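Local coordinates for protein ATP-dependent kinase YFH7 (Saccharomyces cerevisiae, PDB 2GA8) that acts as an ATP-dependent kinase that binds and hydrolyses ATP and could be involved in assembly of the endoplasmic reticulum membrane, at residues A[51-61]-A[221-230]; A[76-87]-A[105-113]. All coordinates share one frame; numbering follows the deposited sequence.

Contact 1: A[51-61]-A[221-230]; sequences KYHTFLSEHPN and SVFEKLSKTF
An aromatic cluster of Y52, F55 and F223 fills the crossing of helix 47-58, here its part from K51 on, with helix 222-227; the axes of these short segments pass 10.6 Å apart at -82°. F223 slides past Y52 and F55 in the opposite direction, its CB against F55 and its ring against Y52. F223 CB sits over the centre of the F55 ring, a CH-pi contact of 3.4 Å to the centroid, while the F223 ring takes Y52 CA over one face. The edge of Y52 also turns toward the face of F223 in an offset edge-to-face pair, planes at 67°; V222 CG1 covers the other face of F223. With CG anti to the backbone N (chi1 -172°), the Y52 ring runs on past F223 until its hydroxyl meets S227. Y52 OH donates to S227 OG at 2.8 Å, and S227 OG in turn donates to F223 O at 2.7 Å, a relay that ties the phenol to the opposing backbone. L226 CD1 packs against Y52 CE1 at 3.4 Å, and Y52 OH lies at the edge of the F230 ring. H59 ND1 covers the face of F55 away from F223 and is held there by its bond to F55 O (2.8 Å). L12 of helix 4-17 touches F223. The whole is a near-perpendicular interhelical crossing filled by an aromatic cluster and finished by a tyrosine-serine hydrogen bond.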
loop_
_atom_site.group_PDB
_atom_site.type_symbol
_atom_site.label_atom_id
_atom_site.label_comp_id
_atom_site.label_asym_id
_atom_site.label_seq_id
_atom_site.Cartn_x
_atom_site.Cartn_y
_atom_site.Cartn_z
ATOM N N LYS A 51 -21.691 -0.068 -2.692
ATOM C CA LYS A 51 -22.386 -0.167 -3.966
ATOM C C LYS A 51 -22.483 -1.631 -4.372
ATOM O O LYS A 51 -23.516 -2.083 -4.876
ATOM C CB LYS A 51 -21.632 0.600 -5.053
ATOM C CG LYS A 51 -21.719 2.110 -4.948
ATOM C CD LYS A 51 -20.770 2.761 -5.945
ATOM C CE LYS A 51 -20.978 4.263 -6.030
ATOM N NZ LYS A 51 -22.320 4.601 -6.588
ATOM N N TYR A 52 -21.403 -2.376 -4.155
ATOM C CA TYR A 52 -21.404 -3.784 -4.517
ATOM C C TYR A 52 -22.389 -4.578 -3.663
ATOM O O TYR A 52 -23.095 -5.451 -4.164
ATOM C CB TYR A 52 -20.005 -4.384 -4.367
ATOM C CG TYR A 52 -19.910 -5.792 -4.909
ATOM C CD1 TYR A 52 -20.193 -6.061 -6.248
ATOM C CD2 TYR A 52 -19.552 -6.859 -4.084
ATOM C CE1 TYR A 52 -20.126 -7.356 -6.754
ATOM C CE2 TYR A 52 -19.483 -8.161 -4.580
ATOM C CZ TYR A 52 -19.771 -8.399 -5.912
ATOM O OH TYR A 52 -19.702 -9.675 -6.406
ATOM N N HIS A 53 -22.435 -4.274 -2.371
ATOM C CA HIS A 53 -23.343 -4.979 -1.472
ATOM C C HIS A 53 -24.790 -4.713 -1.872
ATOM O O HIS A 53 -25.632 -5.612 -1.833
ATOM C CB HIS A 53 -23.084 -4.541 -0.028
ATOM C CG HIS A 53 -21.726 -4.918 0.479
ATOM N ND1 HIS A 53 -21.098 -4.244 1.504
ATOM C CD2 HIS A 53 -20.875 -5.903 0.102
ATOM C CE1 HIS A 53 -19.919 -4.794 1.736
ATOM N NE2 HIS A 53 -19.759 -5.803 0.897
ATOM N N THR A 54 -25.072 -3.479 -2.268
ATOM C CA THR A 54 -26.414 -3.105 -2.693
ATOM C C THR A 54 -26.762 -3.893 -3.954
ATOM O O THR A 54 -27.897 -4.340 -4.137
ATOM C CB THR A 54 -26.493 -1.591 -2.993
ATOM O OG1 THR A 54 -26.216 -0.851 -1.795
ATOM C CG2 THR A 54 -27.876 -1.217 -3.515
ATOM N N PHE A 55 -25.775 -4.059 -4.826
ATOM C CA PHE A 55 -25.963 -4.808 -6.060
ATOM C C PHE A 55 -26.329 -6.260 -5.741
ATOM O O PHE A 55 -27.264 -6.820 -6.318
ATOM C CB PHE A 55 -24.677 -4.768 -6.890
ATOM C CG PHE A 55 -24.670 -5.721 -8.050
ATOM C CD1 PHE A 55 -25.373 -5.434 -9.215
ATOM C CD2 PHE A 55 -23.967 -6.922 -7.970
ATOM C CE1 PHE A 55 -25.376 -6.327 -10.291
ATOM C CE2 PHE A 55 -23.964 -7.819 -9.035
ATOM C CZ PHE A 55 -24.669 -7.520 -10.198
ATOM N N LEU A 56 -25.592 -6.863 -4.812
ATOM C CA LEU A 56 -25.832 -8.253 -4.429
ATOM C C LEU A 56 -27.217 -8.474 -3.833
ATOM O O LEU A 56 -27.768 -9.564 -3.934
ATOM C CB LEU A 56 -24.772 -8.721 -3.429
ATOM C CG LEU A 56 -23.338 -8.781 -3.959
ATOM C CD1 LEU A 56 -22.409 -9.194 -2.833
ATOM C CD2 LEU A 56 -23.248 -9.765 -5.131
ATOM N N SER A 57 -27.764 -7.439 -3.205
ATOM C CA SER A 57 -29.089 -7.520 -2.602
ATOM C C SER A 57 -30.141 -8.018 -3.590
ATOM O O SER A 57 -30.997 -8.829 -3.240
ATOM C CB SER A 57 -29.511 -6.147 -2.073
ATOM O OG SER A 57 -30.904 -6.112 -1.814
ATOM N N GLU A 58 -30.075 -7.539 -4.829
ATOM C CA GLU A 58 -31.053 -7.938 -5.833
ATOM C C GLU A 58 -30.511 -8.912 -6.878
ATOM O O GLU A 58 -31.230 -9.332 -7.788
ATOM C CB GLU A 58 -31.645 -6.685 -6.486
ATOM C CG GLU A 58 -32.134 -5.685 -5.442
ATOM C CD GLU A 58 -32.972 -4.560 -6.020
ATOM O OE1 GLU A 58 -32.829 -4.262 -7.224
ATOM O OE2 GLU A 58 -33.765 -3.963 -5.259
ATOM N N HIS A 59 -29.237 -9.269 -6.736
ATOM C CA HIS A 59 -28.585 -10.240 -7.618
ATOM C C HIS A 59 -27.903 -11.214 -6.648
ATOM O O HIS A 59 -26.694 -11.437 -6.721
ATOM C CB HIS A 59 -27.539 -9.547 -8.507
ATOM C CG HIS A 59 -28.093 -8.427 -9.333
ATOM N ND1 HIS A 59 -28.379 -7.185 -8.810
ATOM C CD2 HIS A 59 -28.445 -8.373 -10.640
ATOM C CE1 HIS A 59 -28.885 -6.414 -9.756
ATOM N NE2 HIS A 59 -28.937 -7.112 -10.876
ATOM N N PRO A 60 -28.692 -11.820 -5.736
ATOM C CA PRO A 60 -28.319 -12.773 -4.679
ATOM C C PRO A 60 -27.342 -13.917 -4.945
ATOM O O PRO A 60 -26.511 -14.227 -4.093
ATOM C CB PRO A 60 -29.672 -13.311 -4.200
ATOM C CG PRO A 60 -30.622 -12.228 -4.530
ATOM C CD PRO A 60 -30.160 -11.801 -5.888
ATOM N N ASN A 61 -27.438 -14.555 -6.103
ATOM C CA ASN A 61 -26.566 -15.688 -6.388
ATOM C C ASN A 61 -25.726 -15.508 -7.637
ATOM O O ASN A 61 -25.383 -16.479 -8.309
ATOM C CB ASN A 61 -27.422 -16.947 -6.506
ATOM C CG ASN A 61 -28.263 -17.182 -5.271
ATOM O OD1 ASN A 61 -27.730 -17.390 -4.181
ATOM N ND2 ASN A 61 -29.585 -17.138 -5.428
ATOM N N SER A 221 -23.234 -4.227 -16.956
ATOM C CA SER A 221 -23.060 -3.971 -15.531
ATOM C C SER A 221 -21.660 -4.380 -15.077
ATOM O O SER A 221 -21.272 -5.537 -15.226
ATOM C CB SER A 221 -24.098 -4.756 -14.731
ATOM O OG SER A 221 -23.795 -4.724 -13.351
ATOM N N VAL A 222 -20.905 -3.437 -14.521
ATOM C CA VAL A 222 -19.558 -3.752 -14.057
ATOM C C VAL A 222 -19.614 -4.771 -12.914
ATOM O O VAL A 222 -18.773 -5.664 -12.829
ATOM C CB VAL A 222 -18.796 -2.478 -13.595
ATOM C CG1 VAL A 222 -19.464 -1.860 -12.381
ATOM C CG2 VAL A 222 -17.338 -2.830 -13.296
ATOM N N PHE A 223 -20.609 -4.653 -12.046
ATOM C CA PHE A 223 -20.718 -5.597 -10.938
ATOM C C PHE A 223 -21.090 -7.003 -11.406
ATOM O O PHE A 223 -20.649 -7.995 -10.818
ATOM C CB PHE A 223 -21.715 -5.087 -9.898
ATOM C CG PHE A 223 -21.267 -3.833 -9.198
ATOM C CD1 PHE A 223 -19.922 -3.638 -8.889
ATOM C CD2 PHE A 223 -22.190 -2.864 -8.814
ATOM C CE1 PHE A 223 -19.500 -2.498 -8.208
ATOM C CE2 PHE A 223 -21.781 -1.719 -8.130
ATOM C CZ PHE A 223 -20.429 -1.538 -7.825
ATOM N N GLU A 224 -21.897 -7.091 -12.459
ATOM C CA GLU A 224 -22.292 -8.384 -13.011
ATOM C C GLU A 224 -21.045 -9.063 -13.583
ATOM O O GLU A 224 -20.779 -10.241 -13.326
ATOM C CB GLU A 224 -23.320 -8.185 -14.131
ATOM C CG GLU A 224 -23.817 -9.468 -14.771
ATOM C CD GLU A 224 -24.904 -10.139 -13.957
ATOM O OE1 GLU A 224 -25.892 -9.453 -13.624
ATOM O OE2 GLU A 224 -24.776 -11.347 -13.657
ATOM N N LYS A 225 -20.272 -8.304 -14.352
ATOM C CA LYS A 225 -19.054 -8.828 -14.964
ATOM C C LYS A 225 -18.034 -9.302 -13.934
ATOM O O LYS A 225 -17.472 -10.389 -14.055
ATOM C CB LYS A 225 -18.409 -7.755 -15.840
ATOM C CG LYS A 225 -19.274 -7.282 -16.987
ATOM C CD LYS A 225 -18.574 -6.163 -17.725
ATOM C CE LYS A 225 -19.459 -5.543 -18.779
ATOM N NZ LYS A 225 -18.779 -4.380 -19.408
ATOM N N LEU A 226 -17.784 -8.487 -12.917
ATOM C CA LEU A 226 -16.810 -8.878 -11.910
ATOM C C LEU A 226 -17.278 -10.092 -11.108
ATOM O O LEU A 226 -16.479 -10.972 -10.777
ATOM C CB LEU A 226 -16.507 -7.696 -10.977
ATOM C CG LEU A 226 -17.530 -7.233 -9.944
ATOM C CD1 LEU A 226 -17.486 -8.152 -8.723
ATOM C CD2 LEU A 226 -17.202 -5.801 -9.526
ATOM N N SER A 227 -18.575 -10.145 -10.817
ATOM C CA SER A 227 -19.152 -11.239 -10.042
ATOM C C SER A 227 -18.985 -12.599 -10.703
ATOM O O SER A 227 -18.864 -13.611 -10.021
ATOM C CB SER A 227 -20.643 -10.987 -9.787
ATOM O OG SER A 227 -20.838 -9.868 -8.944
ATOM N N LYS A 228 -18.968 -12.613 -12.031
ATOM C CA LYS A 228 -18.833 -13.857 -12.779
ATOM C C LYS A 228 -17.390 -14.195 -13.141
ATOM O O LYS A 228 -17.141 -15.200 -13.797
ATOM C CB LYS A 228 -19.651 -13.781 -14.074
ATOM C CG LYS A 228 -21.149 -13.587 -13.884
ATOM C CD LYS A 228 -21.769 -14.762 -13.148
ATOM C CE LYS A 228 -23.286 -14.653 -13.105
ATOM N NZ LYS A 228 -23.881 -15.723 -12.259
ATOM N N THR A 229 -16.438 -13.375 -12.705
ATOM C CA THR A 229 -15.046 -13.609 -13.070
ATOM C C THR A 229 -14.016 -13.734 -11.946
ATOM O O THR A 229 -12.818 -13.552 -12.182
ATOM C CB THR A 229 -14.571 -12.524 -14.058
ATOM O OG1 THR A 229 -14.813 -11.227 -13.499
ATOM C CG2 THR A 229 -15.327 -12.649 -15.381
ATOM N N PHE A 230 -14.475 -14.031 -10.736
ATOM C CA PHE A 230 -13.566 -14.225 -9.616
ATOM C C PHE A 230 -12.807 -15.504 -9.954
ATOM O O PHE A 230 -13.355 -16.397 -10.610
ATOM C CB PHE A 230 -14.347 -14.412 -8.312
ATOM C CG PHE A 230 -14.983 -13.153 -7.791
ATOM C CD1 PHE A 230 -14.197 -12.077 -7.376
ATOM C CD2 PHE A 230 -16.370 -13.056 -7.673
ATOM C CE1 PHE A 230 -14.781 -10.927 -6.847
ATOM C CE2 PHE A 230 -16.963 -11.910 -7.144
ATOM C CZ PHE A 230 -16.168 -10.842 -6.729
#

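Contact 2: A[76-87]-A[105-113]; sequences VDSLKTLQPNKV and NFQPVKYSA
Backbone bonds pair T81 with K110 in parallel register: K110 N donates to K80 O at 3.1 Å, and L82 N to K110 O at 2.7 Å, almost straight at 175°. T81 CA adds a CA-H...O contact to K110 O, and a water accepts from K80 N and donates to P108 O. The K110 side chain supplies the remaining direct hydrogen bond. Extended beyond CG, it runs back along the partner segment past V76 CG2 and T81 OG1, and NZ gives a 2.7 Å bond to V76 O. This donor stands above the carbonyl plane, opposite L79 N, which closes the type I turn from V76 to L79 on the same oxygen. A methionine in place of K110 would probably leave V76 O with L79 N as its one donor from these two segments and lose the side-chain tie between turn and strand. The pairing belongs to a beta-alpha-beta unit, the short, weakly bonded strand 80-81, helix 84-92 and strand 109-111, at the margin of a mixed sheet that strand 123-125 continues beyond V109 and Y111. Among apolar contacts, L79 CD1 meets P108 CB at 4.1 Å, and V109 CG2 touches L82 CB. With CG between the backbone N and the carbonyl carbon (chi1 67°), the Y111 ring lies beside L82, CD2 to CD2 at 4.0 Å, and V87 CG1 sits over one face of that ring toward its rim.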
loop_
_atom_site.group_PDB
_atom_site.type_symbol
_atom_site.label_atom_id
_atom_site.label_comp_id
_atom_site.label_asym_id
_atom_site.label_seq_id
_atom_site.Cartn_x
_atom_site.Cartn_y
_atom_site.Cartn_z
ATOM N N VAL A 76 5.689 -15.802 -5.832
ATOM C CA VAL A 76 7.067 -15.562 -5.435
ATOM C C VAL A 76 8.074 -16.602 -5.907
ATOM O O VAL A 76 9.068 -16.864 -5.230
ATOM C CB VAL A 76 7.169 -15.416 -3.904
ATOM C CG1 VAL A 76 6.402 -14.181 -3.456
ATOM C CG2 VAL A 76 6.612 -16.657 -3.222
ATOM N N ASP A 77 7.821 -17.187 -7.072
ATOM C CA ASP A 77 8.723 -18.183 -7.635
ATOM C C ASP A 77 10.033 -17.521 -8.068
ATOM O O ASP A 77 11.085 -18.157 -8.083
ATOM C CB ASP A 77 8.065 -18.864 -8.837
ATOM C CG ASP A 77 7.591 -17.870 -9.881
ATOM O OD1 ASP A 77 8.438 -17.136 -10.434
ATOM O OD2 ASP A 77 6.371 -17.819 -10.148
ATOM N N SER A 78 9.959 -16.238 -8.412
ATOM C CA SER A 78 11.126 -15.478 -8.857
ATOM C C SER A 78 12.059 -15.107 -7.704
ATOM O O SER A 78 13.179 -14.645 -7.927
ATOM C CB SER A 78 10.678 -14.197 -9.568
ATOM O OG SER A 78 9.827 -14.483 -10.663
ATOM N N LEU A 79 11.594 -15.305 -6.475
ATOM C CA LEU A 79 12.389 -14.976 -5.298
ATOM C C LEU A 79 13.189 -16.168 -4.799
ATOM O O LEU A 79 12.746 -17.307 -4.905
ATOM C CB LEU A 79 11.484 -14.484 -4.170
ATOM C CG LEU A 79 10.684 -13.203 -4.407
ATOM C CD1 LEU A 79 9.960 -12.841 -3.113
ATOM C CD2 LEU A 79 11.611 -12.075 -4.840
ATOM N N LYS A 80 14.369 -15.903 -4.251
ATOM C CA LYS A 80 15.190 -16.984 -3.733
ATOM C C LYS A 80 14.650 -17.376 -2.364
ATOM O O LYS A 80 14.123 -16.538 -1.624
ATOM C CB LYS A 80 16.661 -16.559 -3.632
ATOM C CG LYS A 80 17.111 -16.113 -2.250
ATOM C CD LYS A 80 18.608 -15.812 -2.234
ATOM C CE LYS A 80 19.089 -15.466 -0.835
ATOM N NZ LYS A 80 18.883 -16.606 0.102
ATOM N N THR A 81 14.768 -18.656 -2.034
ATOM C CA THR A 81 14.282 -19.152 -0.757
ATOM C C THR A 81 15.287 -18.896 0.353
ATOM O O THR A 81 16.482 -19.151 0.194
ATOM C CB THR A 81 14.004 -20.673 -0.823
ATOM O OG1 THR A 81 13.036 -20.937 -1.844
ATOM C CG2 THR A 81 13.475 -21.183 0.506
ATOM N N LEU A 82 14.804 -18.371 1.472
ATOM C CA LEU A 82 15.668 -18.131 2.613
ATOM C C LEU A 82 15.799 -19.512 3.239
ATOM O O LEU A 82 14.870 -19.994 3.887
ATOM C CB LEU A 82 15.006 -17.167 3.600
ATOM C CG LEU A 82 15.860 -16.716 4.790
ATOM C CD1 LEU A 82 17.122 -16.013 4.294
ATOM C CD2 LEU A 82 15.046 -15.787 5.671
ATOM N N GLN A 83 16.941 -20.156 3.016
ATOM C CA GLN A 83 17.179 -21.495 3.543
ATOM C C GLN A 83 16.879 -21.593 5.037
ATOM O O GLN A 83 17.095 -20.642 5.789
ATOM C CB GLN A 83 18.623 -21.918 3.268
ATOM C CG GLN A 83 18.960 -22.049 1.788
ATOM C CD GLN A 83 18.043 -23.022 1.062
ATOM O OE1 GLN A 83 17.871 -24.166 1.487
ATOM N NE2 GLN A 83 17.455 -22.570 -0.042
ATOM N N PRO A 84 16.375 -22.755 5.483
ATOM C CA PRO A 84 16.032 -23.001 6.886
ATOM C C PRO A 84 17.043 -22.475 7.901
ATOM O O PRO A 84 16.660 -21.915 8.928
ATOM C CB PRO A 84 15.887 -24.515 6.934
ATOM C CG PRO A 84 15.287 -24.813 5.592
ATOM C CD PRO A 84 16.138 -23.964 4.670
ATOM N N ASN A 85 18.329 -22.653 7.618
ATOM C CA ASN A 85 19.365 -22.188 8.534
ATOM C C ASN A 85 19.345 -20.667 8.673
ATOM O O ASN A 85 19.436 -20.132 9.781
ATOM C CB ASN A 85 20.751 -22.662 8.066
ATOM C CG ASN A 85 21.101 -22.182 6.666
ATOM O OD1 ASN A 85 20.423 -22.511 5.693
ATOM N ND2 ASN A 85 22.172 -21.404 6.560
ATOM N N LYS A 86 19.216 -19.976 7.545
ATOM C CA LYS A 86 19.182 -18.517 7.540
ATOM C C LYS A 86 17.902 -17.986 8.181
ATOM O O LYS A 86 17.906 -16.925 8.803
ATOM C CB LYS A 86 19.315 -17.997 6.106
ATOM C CG LYS A 86 20.681 -18.251 5.484
ATOM C CD LYS A 86 21.761 -17.438 6.184
ATOM C CE LYS A 86 23.143 -17.734 5.617
ATOM N NZ LYS A 86 23.562 -19.136 5.889
ATOM N N VAL A 87 16.807 -18.725 8.028
ATOM C CA VAL A 87 15.535 -18.326 8.616
ATOM C C VAL A 87 15.666 -18.307 10.133
ATOM O O VAL A 87 15.221 -17.370 10.797
ATOM C CB VAL A 87 14.398 -19.302 8.228
ATOM C CG1 VAL A 87 13.119 -18.933 8.963
ATOM C CG2 VAL A 87 14.169 -19.262 6.726
ATOM N N ASN A 105 18.995 -2.264 -2.252
ATOM C CA ASN A 105 19.142 -3.281 -3.291
ATOM C C ASN A 105 19.034 -4.718 -2.774
ATOM O O ASN A 105 19.187 -5.670 -3.540
ATOM C CB ASN A 105 20.474 -3.115 -4.036
ATOM C CG ASN A 105 20.354 -2.228 -5.260
ATOM O OD1 ASN A 105 21.278 -2.151 -6.074
ATOM N ND2 ASN A 105 19.223 -1.551 -5.397
ATOM N N PHE A 106 18.784 -4.876 -1.477
ATOM C CA PHE A 106 18.631 -6.204 -0.892
ATOM C C PHE A 106 17.351 -6.790 -1.476
ATOM O O PHE A 106 16.274 -6.220 -1.311
ATOM C CB PHE A 106 18.502 -6.105 0.628
ATOM C CG PHE A 106 18.286 -7.429 1.314
ATOM C CD1 PHE A 106 19.315 -8.360 1.400
ATOM C CD2 PHE A 106 17.058 -7.734 1.891
ATOM C CE1 PHE A 106 19.125 -9.575 2.054
ATOM C CE2 PHE A 106 16.855 -8.947 2.547
ATOM C CZ PHE A 106 17.892 -9.869 2.630
ATOM N N GLN A 107 17.464 -7.917 -2.171
ATOM C CA GLN A 107 16.288 -8.530 -2.772
ATOM C C GLN A 107 15.452 -9.296 -1.761
ATOM O O GLN A 107 15.978 -9.934 -0.847
ATOM C CB GLN A 107 16.688 -9.462 -3.925
ATOM C CG GLN A 107 17.243 -8.735 -5.142
ATOM C CD GLN A 107 16.267 -7.717 -5.705
ATOM O OE1 GLN A 107 15.175 -8.067 -6.161
ATOM N NE2 GLN A 107 16.654 -6.448 -5.670
ATOM N N PRO A 108 14.122 -9.225 -1.905
ATOM C CA PRO A 108 13.205 -9.922 -1.002
ATOM C C PRO A 108 13.436 -11.424 -1.109
ATOM O O PRO A 108 13.795 -11.927 -2.177
ATOM C CB PRO A 108 11.828 -9.527 -1.530
ATOM C CG PRO A 108 12.066 -8.175 -2.132
ATOM C CD PRO A 108 13.385 -8.359 -2.841
ATOM N N VAL A 109 13.239 -12.127 -0.002
ATOM C CA VAL A 109 13.402 -13.573 0.025
ATOM C C VAL A 109 12.137 -14.189 0.620
ATOM O O VAL A 109 11.382 -13.519 1.328
ATOM C CB VAL A 109 14.647 -13.988 0.850
ATOM C CG1 VAL A 109 15.905 -13.450 0.180
ATOM C CG2 VAL A 109 14.544 -13.460 2.272
ATOM N N LYS A 110 11.910 -15.465 0.325
ATOM C CA LYS A 110 10.724 -16.169 0.800
ATOM C C LYS A 110 11.057 -17.378 1.663
ATOM O O LYS A 110 12.181 -17.877 1.646
ATOM C CB LYS A 110 9.904 -16.646 -0.396
ATOM C CG LYS A 110 10.648 -17.671 -1.243
ATOM C CD LYS A 110 9.877 -18.069 -2.484
ATOM C CE LYS A 110 10.676 -19.058 -3.321
ATOM N NZ LYS A 110 10.016 -19.346 -4.627
ATOM N N TYR A 111 10.060 -17.845 2.410
ATOM C CA TYR A 111 10.208 -19.022 3.259
ATOM C C TYR A 111 8.865 -19.437 3.845
ATOM O O TYR A 111 7.963 -18.614 4.008
ATOM C CB TYR A 111 11.223 -18.764 4.379
ATOM C CG TYR A 111 10.802 -17.747 5.414
ATOM C CD1 TYR A 111 10.061 -18.126 6.533
ATOM C CD2 TYR A 111 11.151 -16.406 5.279
ATOM C CE1 TYR A 111 9.684 -17.194 7.494
ATOM C CE2 TYR A 111 10.779 -15.465 6.231
ATOM C CZ TYR A 111 10.046 -15.865 7.334
ATOM O OH TYR A 111 9.679 -14.934 8.273
ATOM N N SER A 112 8.737 -20.725 4.145
ATOM C CA SER A 112 7.507 -21.263 4.711
ATOM C C SER A 112 7.385 -20.889 6.183
ATOM O O SER A 112 8.227 -21.265 7.000
ATOM C CB SER A 112 7.486 -22.784 4.559
ATOM O OG SER A 112 7.639 -23.151 3.199
ATOM N N ALA A 113 6.336 -20.143 6.513
ATOM C CA ALA A 113 6.102 -19.713 7.886
ATOM C C ALA A 113 5.147 -20.671 8.591
ATOM O O ALA A 113 4.517 -21.513 7.950
ATOM C CB ALA A 113 5.529 -18.296 7.900
HETATM O O HOH W 1 15.491 -13.100 -4.041
#

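Overall arrangement
From the N terminus the chain passes through helix 4-17, the central parallel sheet's strand 25-30 and the P-loop region before helix 47-58 supplies the first half of contact 1. It then leaves for the mixed sheet, where contact 2 closes a short loop, 18 residues apart at its closest ends, around helix 84-92. Only after strands 123-125, 134-136 and 156-160 and helix 192-206 does it return to helix 222-227 and complete contact 1, 160 residues on. Contact 2 is therefore nested within contact 1. Their centres lie about 38 Å apart and their nearest atoms about 19 Å, so they do not touch: one joins two helices, the other two strands at the mixed sheet's edge.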